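Local coordinates for Lmo0488 protein (Listeria monocytogenes serovar 1/2a, PDB 5TED) that binds shikimate through this effector-binding domain and, as a LysR-type regulator, probably acts on DNA to activate protocatechuate biosynthesis genes, at residues V22-F25 with T26-E29; I47-K51 with N52-D56; E64-P67 with D68-F71; K197-A200 with L201-G204. All coordinates share one frame; numbering follows the deposited sequence.

Contact 1: residues V22-F25 with T26-E29; sequences VQNF and TKVE
T26 N donates to V22 O near the end of helix 17-26, over 3.0 Å with an N-H...O angle of 147°. Beyond it the winding loosens. The N-H of K27 is shared weakly between Q23 O and N24 O, and V28 N reaches F25 O only in a weak bond of 3.4 Å as the chain leaves for the loop before strand 35-41. The side chain of T26 folds back on the same turn: with OG1 beside its own backbone N (chi1 -57°), the hydroxyl lies 2.8 Å from V22 O, alongside the V22 side chain. K27 doubles back as well. Its CG sits 3.7 Å from Q23 NE2, its CD passes over N24 CA, and the bend at chi3 (71°) leaves NZ 3.7 Å from N24 OD1, while the N24 amide nitrogen is held by E20 O. F25 turns the other way, into the domain, where its ring stacks with H31 and meets F196 edge-to-face. The second subunit packs Y149 against V22 and T26. The backbone bonds lengthen beyond T26, and side chains from the following loop also bond carbonyls here: H31 ND1 to F25 O and K32 NZ to T26 O.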
loop_
_atom_site.group_PDB
_atom_site.type_symbol
_atom_site.label_atom_id
_atom_site.label_comp_id
_atom_site.label_asym_id
_atom_site.label_seq_id
_atom_site.Cartn_x
_atom_site.Cartn_y
_atom_site.Cartn_z
ATOM N N VAL A 22 -0.463 -8.415 -16.827
ATOM C CA VAL A 22 -1.882 -8.500 -17.180
ATOM C C VAL A 22 -2.133 -7.891 -18.551
ATOM O O VAL A 22 -2.868 -8.449 -19.374
ATOM C CB VAL A 22 -2.728 -7.805 -16.104
ATOM C CG1 VAL A 22 -4.129 -7.530 -16.636
ATOM C CG2 VAL A 22 -2.791 -8.671 -14.838
ATOM N N GLN A 23 -1.524 -6.739 -18.822
ATOM C CA GLN A 23 -1.724 -6.091 -20.111
ATOM C C GLN A 23 -1.220 -6.979 -21.250
ATOM O O GLN A 23 -1.916 -7.173 -22.252
ATOM C CB GLN A 23 -1.040 -4.718 -20.112
ATOM C CG GLN A 23 -1.416 -3.820 -21.296
ATOM C CD GLN A 23 -0.673 -4.172 -22.558
ATOM O OE1 GLN A 23 0.501 -4.522 -22.519
ATOM N NE2 GLN A 23 -1.351 -4.069 -23.689
ATOM N N ASN A 24 -0.016 -7.547 -21.103
ATOM C CA ASN A 24 0.532 -8.385 -22.168
ATOM C C ASN A 24 -0.233 -9.702 -22.296
ATOM O O ASN A 24 -0.515 -10.155 -23.413
ATOM C CB ASN A 24 2.023 -8.643 -21.928
ATOM C CG ASN A 24 2.904 -7.495 -22.418
ATOM O OD1 ASN A 24 3.219 -7.428 -23.607
ATOM N ND2 ASN A 24 3.304 -6.595 -21.517
ATOM N N PHE A 25 -0.625 -10.304 -21.176
ATOM C CA PHE A 25 -1.454 -11.508 -21.231
ATOM C C PHE A 25 -2.748 -11.273 -22.005
ATOM O O PHE A 25 -3.154 -12.100 -22.838
ATOM C CB PHE A 25 -1.769 -11.952 -19.800
ATOM C CG PHE A 25 -2.589 -13.207 -19.704
ATOM C CD1 PHE A 25 -2.019 -14.436 -19.965
ATOM C CD2 PHE A 25 -3.904 -13.164 -19.259
ATOM C CE1 PHE A 25 -2.750 -15.598 -19.846
ATOM C CE2 PHE A 25 -4.640 -14.327 -19.115
ATOM C CZ PHE A 25 -4.062 -15.549 -19.414
ATOM N N THR A 26 -3.401 -10.141 -21.758
ATOM C CA THR A 26 -4.742 -9.873 -22.268
ATOM C C THR A 26 -4.752 -9.421 -23.719
ATOM O O THR A 26 -5.841 -9.289 -24.303
ATOM C CB THR A 26 -5.434 -8.827 -21.376
ATOM O OG1 THR A 26 -5.465 -9.315 -20.027
ATOM C CG2 THR A 26 -6.887 -8.590 -21.826
ATOM N N LYS A 27 -3.582 -9.172 -24.318
ATOM C CA LYS A 27 -3.552 -8.859 -25.740
ATOM C C LYS A 27 -3.960 -10.056 -26.578
ATOM O O LYS A 27 -4.494 -9.886 -27.680
ATOM C CB LYS A 27 -2.143 -8.454 -26.173
ATOM C CG LYS A 27 -1.608 -7.212 -25.556
ATOM C CD LYS A 27 -0.093 -7.179 -25.637
ATOM C CE LYS A 27 0.408 -6.948 -27.039
ATOM N NZ LYS A 27 1.898 -6.864 -27.020
ATOM N N VAL A 28 -3.739 -11.267 -26.064
ATOM C CA VAL A 28 -4.069 -12.487 -26.801
ATOM C C VAL A 28 -5.577 -12.669 -26.887
ATOM O O VAL A 28 -6.294 -12.553 -25.883
ATOM C CB VAL A 28 -3.402 -13.710 -26.151
ATOM C CG1 VAL A 28 -3.636 -14.947 -26.986
ATOM C CG2 VAL A 28 -1.915 -13.470 -25.963
ATOM N N GLU A 29 -6.065 -12.990 -28.092
ATOM C CA GLU A 29 -7.505 -13.092 -28.309
ATOM C C GLU A 29 -8.149 -14.100 -27.360
ATOM O O GLU A 29 -9.223 -13.841 -26.810
ATOM C CB GLU A 29 -7.790 -13.481 -29.762
ATOM C CG GLU A 29 -9.267 -13.655 -30.077
ATOM C CD GLU A 29 -10.023 -12.342 -29.996
ATOM O OE1 GLU A 29 -9.398 -11.286 -30.245
ATOM O OE2 GLU A 29 -11.232 -12.358 -29.669
#

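Contact 2: residues I47-K51 with N52-D56; sequences IPDLK and NEKFD
D49 and N52 link the end of helix 43-51 to an Asx turn, in which N52 OD1 accepts the N-H of K54 over 2.9 Å; the turn leads on to strand 57-60 of the shikimate-binding domain. Helical winding stops here: N52 N still bonds P48 O, but E53 takes a positive phi (68°), its N donating to L50 O from well above the carbonyl plane. The D49 side chain shows how the returning chain is received. Its CB lies over one face of the F55 ring, 3.6 Å from the centroid, as a CH-pi contact displaced toward the rim. CG comes within 4.0 Å of K54 CD, where the aliphatic part of that lysine runs across the aspartate. The carboxylate stands nearly upright on the ring plane (83°), OD2 resting 3.6 Å from F55 CZ. OD1 uses its anti lone pair to accept from N52 ND2, nearly in the amide plane, and also accepts a hydrogen bond from a water that is weakly bonded to K54 NZ. With N52 CG set between backbone N and carbonyl carbon (chi1 67°), one amide serves both D49 and the turn. F55, whose ring also meets F39, is further held by its N-H to D49 O (3.0 Å). A second water bridges two carbonyls, donating to L50 O at 2.7 Å and to F55 O at 2.8 Å.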
loop_
_atom_site.group_PDB
_atom_site.type_symbol
_atom_site.label_atom_id
_atom_site.label_comp_id
_atom_site.label_asym_id
_atom_site.label_seq_id
_atom_site.Cartn_x
_atom_site.Cartn_y
_atom_site.Cartn_z
ATOM N N ILE A 47 0.608 -16.548 2.034
ATOM C CA ILE A 47 0.745 -18.008 2.009
ATOM C C ILE A 47 -0.524 -18.713 2.477
ATOM O O ILE A 47 -0.990 -19.629 1.776
ATOM C CB ILE A 47 1.974 -18.437 2.828
ATOM C CG1 ILE A 47 3.267 -17.925 2.194
ATOM C CG2 ILE A 47 1.979 -19.949 3.011
ATOM C CD1 ILE A 47 3.574 -18.511 0.831
ATOM N N PRO A 48 -1.107 -18.382 3.640
ATOM C CA PRO A 48 -2.366 -19.039 4.033
ATOM C C PRO A 48 -3.477 -18.866 3.013
ATOM O O PRO A 48 -4.309 -19.771 2.859
ATOM C CB PRO A 48 -2.720 -18.359 5.366
ATOM C CG PRO A 48 -1.444 -17.795 5.876
ATOM C CD PRO A 48 -0.607 -17.459 4.678
ATOM N N ASP A 49 -3.546 -17.711 2.338
ATOM C CA ASP A 49 -4.614 -17.495 1.365
ATOM C C ASP A 49 -4.391 -18.274 0.081
ATOM O O ASP A 49 -5.346 -18.474 -0.686
ATOM C CB ASP A 49 -4.778 -16.010 1.060
ATOM C CG ASP A 49 -5.490 -15.270 2.172
ATOM O OD1 ASP A 49 -6.119 -15.949 3.000
ATOM O OD2 ASP A 49 -5.468 -14.023 2.199
ATOM N N LEU A 50 -3.164 -18.729 -0.173
ATOM C CA LEU A 50 -2.959 -19.722 -1.219
ATOM C C LEU A 50 -3.462 -21.080 -0.760
ATOM O O LEU A 50 -4.158 -21.780 -1.506
ATOM C CB LEU A 50 -1.482 -19.819 -1.594
ATOM C CG LEU A 50 -0.896 -19.307 -2.899
ATOM C CD1 LEU A 50 0.481 -19.946 -3.033
ATOM C CD2 LEU A 50 -1.758 -19.632 -4.110
ATOM N N LYS A 51 -3.127 -21.464 0.479
ATOM C CA LYS A 51 -3.516 -22.779 0.978
ATOM C C LYS A 51 -5.029 -22.898 1.103
ATOM O O LYS A 51 -5.592 -23.963 0.830
ATOM C CB LYS A 51 -2.872 -23.060 2.339
ATOM C CG LYS A 51 -1.405 -23.368 2.279
ATOM C CD LYS A 51 -0.797 -23.375 3.679
ATOM C CE LYS A 51 0.696 -23.663 3.628
ATOM N NZ LYS A 51 1.295 -23.597 4.992
ATOM N N ASN A 52 -5.701 -21.830 1.536
ATOM C CA ASN A 52 -7.152 -21.852 1.660
ATOM C C ASN A 52 -7.846 -21.500 0.356
ATOM O O ASN A 52 -9.064 -21.315 0.346
ATOM C CB ASN A 52 -7.613 -20.915 2.788
ATOM C CG ASN A 52 -7.360 -19.446 2.486
ATOM O OD1 ASN A 52 -7.257 -19.039 1.326
ATOM N ND2 ASN A 52 -7.281 -18.634 3.541
ATOM N N GLU A 53 -7.090 -21.388 -0.736
ATOM C CA GLU A 53 -7.603 -21.243 -2.092
ATOM C C GLU A 53 -8.298 -19.915 -2.338
ATOM O O GLU A 53 -8.991 -19.778 -3.351
ATOM C CB GLU A 53 -8.552 -22.393 -2.442
ATOM C CG GLU A 53 -7.874 -23.761 -2.386
ATOM C CD GLU A 53 -8.821 -24.900 -2.685
ATOM O OE1 GLU A 53 -9.187 -25.636 -1.738
ATOM O OE2 GLU A 53 -9.197 -25.057 -3.865
ATOM N N LYS A 54 -8.125 -18.925 -1.454
ATOM C CA LYS A 54 -8.615 -17.586 -1.766
ATOM C C LYS A 54 -7.934 -17.037 -3.011
ATOM O O LYS A 54 -8.561 -16.327 -3.810
ATOM C CB LYS A 54 -8.399 -16.645 -0.582
ATOM C CG LYS A 54 -9.448 -16.775 0.504
ATOM C CD LYS A 54 -9.421 -15.571 1.438
ATOM C CE LYS A 54 -10.624 -15.556 2.375
ATOM N NZ LYS A 54 -10.733 -16.813 3.162
ATOM N N PHE A 55 -6.646 -17.341 -3.181
ATOM C CA PHE A 55 -5.879 -17.000 -4.370
ATOM C C PHE A 55 -5.663 -18.261 -5.206
ATOM O O PHE A 55 -5.380 -19.336 -4.663
ATOM C CB PHE A 55 -4.496 -16.396 -4.009
ATOM C CG PHE A 55 -4.546 -15.252 -3.028
ATOM C CD1 PHE A 55 -5.671 -14.455 -2.913
ATOM C CD2 PHE A 55 -3.451 -14.981 -2.209
ATOM C CE1 PHE A 55 -5.710 -13.394 -1.999
ATOM C CE2 PHE A 55 -3.486 -13.941 -1.295
ATOM C CZ PHE A 55 -4.612 -13.138 -1.191
ATOM N N ASP A 56 -5.816 -18.129 -6.527
ATOM C CA ASP A 56 -5.405 -19.182 -7.457
ATOM C C ASP A 56 -3.886 -19.212 -7.616
ATOM O O ASP A 56 -3.286 -20.282 -7.778
ATOM C CB ASP A 56 -6.068 -18.972 -8.817
ATOM C CG ASP A 56 -7.579 -19.028 -8.738
ATOM O OD1 ASP A 56 -8.097 -20.069 -8.273
ATOM O OD2 ASP A 56 -8.241 -18.033 -9.129
HETATM O O HOH W 1 -8.083 -15.315 4.535
HETATM O O HOH W 2 -4.377 -21.886 -4.196
#

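Contact 3: residues E64-P67 with D68-F71; sequences ENEP and DIEF
E66 and I69 close a type I beta turn, with P67 and D68 at its two corners, and the turn delivers the chain into strand 69-84. Its one hydrogen bond runs from I69 N to E66 O, 3.0 Å and fairly straight at 164°, although the donor stands above the carbonyl plane. P67 suits the first corner, since its ring fixes phi near -65°. At the second corner, with CG beside its backbone N, D68 turns its carboxylate back toward P67, D68 OD1 lying 3.8 Å from P67 C. E66 has the most surface buried by the contact. Its CB meets the edge of the F71 ring, 4.1 Å from CE1 and near the ring plane, while I69 CG2 lies above one face of that ring, toward the rim. The chain of E66 bends at chi2 (-68°), and its carboxylate pairs with K51 in a salt bridge. The turn is largely at the surface, but the side chains of the strand it opens turn to neighbours: I69 and F71 pack on helix 43-51 through I47 and on strand 177-184 through A182, while D68 and E70 share backbone hydrogen bonds with K185 and S183.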
loop_
_atom_site.group_PDB
_atom_site.type_symbol
_atom_site.label_atom_id
_atom_site.label_comp_id
_atom_site.label_asym_id
_atom_site.label_seq_id
_atom_site.Cartn_x
_atom_site.Cartn_y
_atom_site.Cartn_z
ATOM N N GLU A 64 10.798 -20.759 3.430
ATOM C CA GLU A 64 11.333 -22.082 3.692
ATOM C C GLU A 64 10.311 -22.948 4.418
ATOM O O GLU A 64 9.432 -22.451 5.130
ATOM C CB GLU A 64 12.626 -21.976 4.501
ATOM C CG GLU A 64 13.850 -22.011 3.621
ATOM C CD GLU A 64 15.134 -21.931 4.410
ATOM O OE1 GLU A 64 15.193 -22.504 5.520
ATOM O OE2 GLU A 64 16.083 -21.290 3.916
ATOM N N ASN A 65 10.431 -24.263 4.210
ATOM C CA ASN A 65 9.606 -25.261 4.891
ATOM C C ASN A 65 8.128 -25.096 4.562
ATOM O O ASN A 65 7.264 -25.179 5.434
ATOM C CB ASN A 65 9.834 -25.223 6.399
ATOM C CG ASN A 65 11.028 -26.034 6.807
ATOM O OD1 ASN A 65 12.144 -25.521 6.878
ATOM N ND2 ASN A 65 10.811 -27.317 7.063
ATOM N N GLU A 66 7.837 -24.889 3.283
ATOM C CA GLU A 66 6.472 -24.855 2.769
ATOM C C GLU A 66 6.374 -25.868 1.642
ATOM O O GLU A 66 6.212 -25.508 0.471
ATOM C CB GLU A 66 6.094 -23.453 2.294
ATOM C CG GLU A 66 6.052 -22.426 3.399
ATOM C CD GLU A 66 4.918 -22.700 4.354
ATOM O OE1 GLU A 66 4.119 -23.606 4.044
ATOM O OE2 GLU A 66 4.822 -22.018 5.396
ATOM N N PRO A 67 6.463 -27.159 1.969
ATOM C CA PRO A 67 6.518 -28.186 0.918
ATOM C C PRO A 67 5.253 -28.274 0.076
ATOM O O PRO A 67 5.296 -28.846 -1.021
ATOM C CB PRO A 67 6.754 -29.475 1.712
ATOM C CG PRO A 67 6.133 -29.195 3.046
ATOM C CD PRO A 67 6.412 -27.745 3.319
ATOM N N ASP A 68 4.127 -27.749 0.561
ATOM C CA ASP A 68 2.889 -27.757 -0.206
ATOM C C ASP A 68 2.836 -26.670 -1.267
ATOM O O ASP A 68 1.928 -26.693 -2.110
ATOM C CB ASP A 68 1.697 -27.612 0.740
ATOM C CG ASP A 68 1.594 -28.768 1.728
ATOM O OD1 ASP A 68 2.023 -29.893 1.381
ATOM O OD2 ASP A 68 1.089 -28.542 2.845
ATOM N N ILE A 69 3.769 -25.721 -1.249
ATOM C CA ILE A 69 3.743 -24.587 -2.164
ATOM C C ILE A 69 4.899 -24.722 -3.137
ATOM O O ILE A 69 6.034 -24.993 -2.729
ATOM C CB ILE A 69 3.806 -23.252 -1.409
ATOM C CG1 ILE A 69 2.563 -23.106 -0.527
ATOM C CG2 ILE A 69 3.858 -22.101 -2.389
ATOM C CD1 ILE A 69 2.559 -21.893 0.310
ATOM N N GLU A 70 4.607 -24.551 -4.419
ATOM C CA GLU A 70 5.630 -24.516 -5.451
ATOM C C GLU A 70 6.016 -23.069 -5.709
ATOM O O GLU A 70 5.158 -22.253 -6.045
ATOM C CB GLU A 70 5.113 -25.155 -6.733
ATOM C CG GLU A 70 6.044 -24.968 -7.896
ATOM C CD GLU A 70 5.413 -25.346 -9.197
ATOM O OE1 GLU A 70 4.557 -24.594 -9.701
ATOM O OE2 GLU A 70 5.772 -26.411 -9.715
ATOM N N PHE A 71 7.301 -22.752 -5.568
ATOM C CA PHE A 71 7.825 -21.421 -5.854
ATOM C C PHE A 71 8.681 -21.501 -7.114
ATOM O O PHE A 71 9.605 -22.316 -7.176
ATOM C CB PHE A 71 8.672 -20.893 -4.694
ATOM C CG PHE A 71 7.921 -20.713 -3.395
ATOM C CD1 PHE A 71 7.848 -21.753 -2.472
ATOM C CD2 PHE A 71 7.318 -19.503 -3.081
ATOM C CE1 PHE A 71 7.177 -21.597 -1.254
ATOM C CE2 PHE A 71 6.650 -19.330 -1.857
ATOM C CZ PHE A 71 6.579 -20.388 -0.948
#

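Contact 4: residues K197-A200 with L201-G204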
loop_
_atom_site.group_PDB
_atom_site.type_symbol
_atom_site.label_atom_id
_atom_site.label_comp_id
_atom_site.label_asym_id
_atom_site.label_seq_id
_atom_site.Cartn_x
_atom_site.Cartn_y
_atom_site.Cartn_z
ATOM N N LYS A 197 -0.198 -18.618 -15.480
ATOM C CA LYS A 197 1.040 -19.064 -14.849
ATOM C C LYS A 197 2.132 -19.283 -15.890
ATOM O O LYS A 197 3.242 -18.754 -15.758
ATOM C CB LYS A 197 0.799 -20.343 -14.049
ATOM C CG LYS A 197 2.045 -20.897 -13.346
ATOM C CD LYS A 197 1.749 -22.272 -12.721
ATOM C CE LYS A 197 2.962 -22.829 -11.990
ATOM N NZ LYS A 197 2.612 -24.127 -11.341
ATOM N N ASP A 198 1.836 -20.072 -16.928
ATOM C CA ASP A 198 2.836 -20.337 -17.959
ATOM C C ASP A 198 3.277 -19.052 -18.652
ATOM O O ASP A 198 4.476 -18.841 -18.895
ATOM C CB ASP A 198 2.284 -21.320 -18.994
ATOM C CG ASP A 198 2.067 -22.717 -18.429
ATOM O OD1 ASP A 198 2.570 -23.013 -17.322
ATOM O OD2 ASP A 198 1.409 -23.529 -19.114
ATOM N N PHE A 199 2.323 -18.187 -18.989
ATOM C CA PHE A 199 2.671 -16.917 -19.611
ATOM C C PHE A 199 3.613 -16.108 -18.732
ATOM O O PHE A 199 4.634 -15.581 -19.206
ATOM C CB PHE A 199 1.413 -16.106 -19.913
ATOM C CG PHE A 199 1.699 -14.658 -20.131
ATOM C CD1 PHE A 199 2.066 -14.197 -21.374
ATOM C CD2 PHE A 199 1.594 -13.761 -19.085
ATOM C CE1 PHE A 199 2.354 -12.857 -21.571
ATOM C CE2 PHE A 199 1.868 -12.426 -19.272
ATOM C CZ PHE A 199 2.246 -11.972 -20.516
ATOM N N ALA A 200 3.272 -15.979 -17.445
ATOM C CA ALA A 200 4.049 -15.124 -16.555
ATOM C C ALA A 200 5.457 -15.655 -16.345
ATOM O O ALA A 200 6.416 -14.879 -16.324
ATOM C CB ALA A 200 3.338 -14.987 -15.214
ATOM N N LEU A 201 5.611 -16.972 -16.190
ATOM C CA LEU A 201 6.957 -17.516 -16.005
ATOM C C LEU A 201 7.822 -17.305 -17.246
ATOM O O LEU A 201 9.015 -16.962 -17.141
ATOM C CB LEU A 201 6.862 -19.001 -15.652
ATOM C CG LEU A 201 6.340 -19.241 -14.227
ATOM C CD1 LEU A 201 6.181 -20.722 -13.928
ATOM C CD2 LEU A 201 7.273 -18.589 -13.212
ATOM N N ARG A 202 7.246 -17.534 -18.431
ATOM C CA ARG A 202 7.965 -17.275 -19.676
ATOM C C ARG A 202 8.359 -15.810 -19.782
ATOM O O ARG A 202 9.486 -15.482 -20.173
ATOM C CB ARG A 202 7.110 -17.671 -20.882
ATOM C CG ARG A 202 7.061 -19.159 -21.219
ATOM C CD ARG A 202 6.475 -19.400 -22.638
ATOM N NE ARG A 202 5.265 -18.614 -22.908
ATOM C CZ ARG A 202 4.019 -19.048 -22.707
ATOM N NH1 ARG A 202 3.805 -20.277 -22.235
ATOM N NH2 ARG A 202 2.979 -18.256 -22.974
ATOM N N TYR A 203 7.420 -14.914 -19.465
ATOM C CA TYR A 203 7.670 -13.477 -19.553
ATOM C C TYR A 203 8.773 -13.048 -18.587
ATOM O O TYR A 203 9.678 -12.289 -18.953
ATOM C CB TYR A 203 6.376 -12.715 -19.243
ATOM C CG TYR A 203 6.415 -11.264 -19.690
ATOM C CD1 TYR A 203 6.915 -10.265 -18.855
ATOM C CD2 TYR A 203 5.983 -10.907 -20.966
ATOM C CE1 TYR A 203 6.966 -8.947 -19.272
ATOM C CE2 TYR A 203 6.021 -9.595 -21.396
ATOM C CZ TYR A 203 6.518 -8.614 -20.549
ATOM O OH TYR A 203 6.575 -7.291 -20.988
ATOM N N GLY A 204 8.698 -13.519 -17.339
ATOM C CA GLY A 204 9.724 -13.182 -16.358
ATOM C C GLY A 204 11.100 -13.681 -16.762
ATOM O O GLY A 204 12.104 -12.984 -16.591
#
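The rings of F199 and Y203 are both swung opposite their backbone nitrogens, at chi1 161° and -163°, which lays them side by side one turn apart on helix 191-208. They meet obliquely, F199 CZ touching Y203 CD2 at 3.9 Å with centroids 5.6 Å apart, and Y203 CB sits over one face of the F199 ring. R202 instead bends back at chi3 (-45°) and spreads its guanidinium over the preceding turn. One face of that group lies over D198 O and F199 CA, with NH2 3.6 Å from F199 CA and also at the edge of the F199 ring. NH1 comes 3.7 Å from D198 CB, but the D198 carboxylate turns to K194 in a salt bridge. On another side of the helix, the L201 and K197 side chains lie side by side, L201 CD1 4.2 Å from K197 CG. Regular backbone bonds tie the two turns together, the shortest from G204 N to A200 O at 2.8 Å. Around them, F199 and Y203 pack on L21 and N24 of helix 17-26, whereas A200 and L201 face L74 and L72 of strand 69-84. Polar ends thus part ways: Y203 OH bonds E20, K197 NZ bonds E70 and S183, and D198 pairs with K194, whereas R202 lays its guanidinium face on the D198 and F199 backbone.

How the contacts relate
Contacts 1 and 4 belong together, since at the end of helix 17-26 N24 packs on F199 and Y203 of helix 191-208, and F25 on F199. Contacts 2 and 3 form another pair, where helix 43-51 meets the start of strand 69-84 through I47, L50, I69 and F71 and the K51-E66 salt bridge. Contact 3 bridges the pairs, because E70 reaches K197 of contact 4. Contacts 1, 2 and 4 are partly buried, whereas contact 3 is a surface turn. Contact 4 keeps full helical bonding; past T26 contact 1 has mostly weak backbone bonds, while in contact 2 amide, carboxylate and water join the backbone bonds. Of the four, contact 1 alone touches the second subunit.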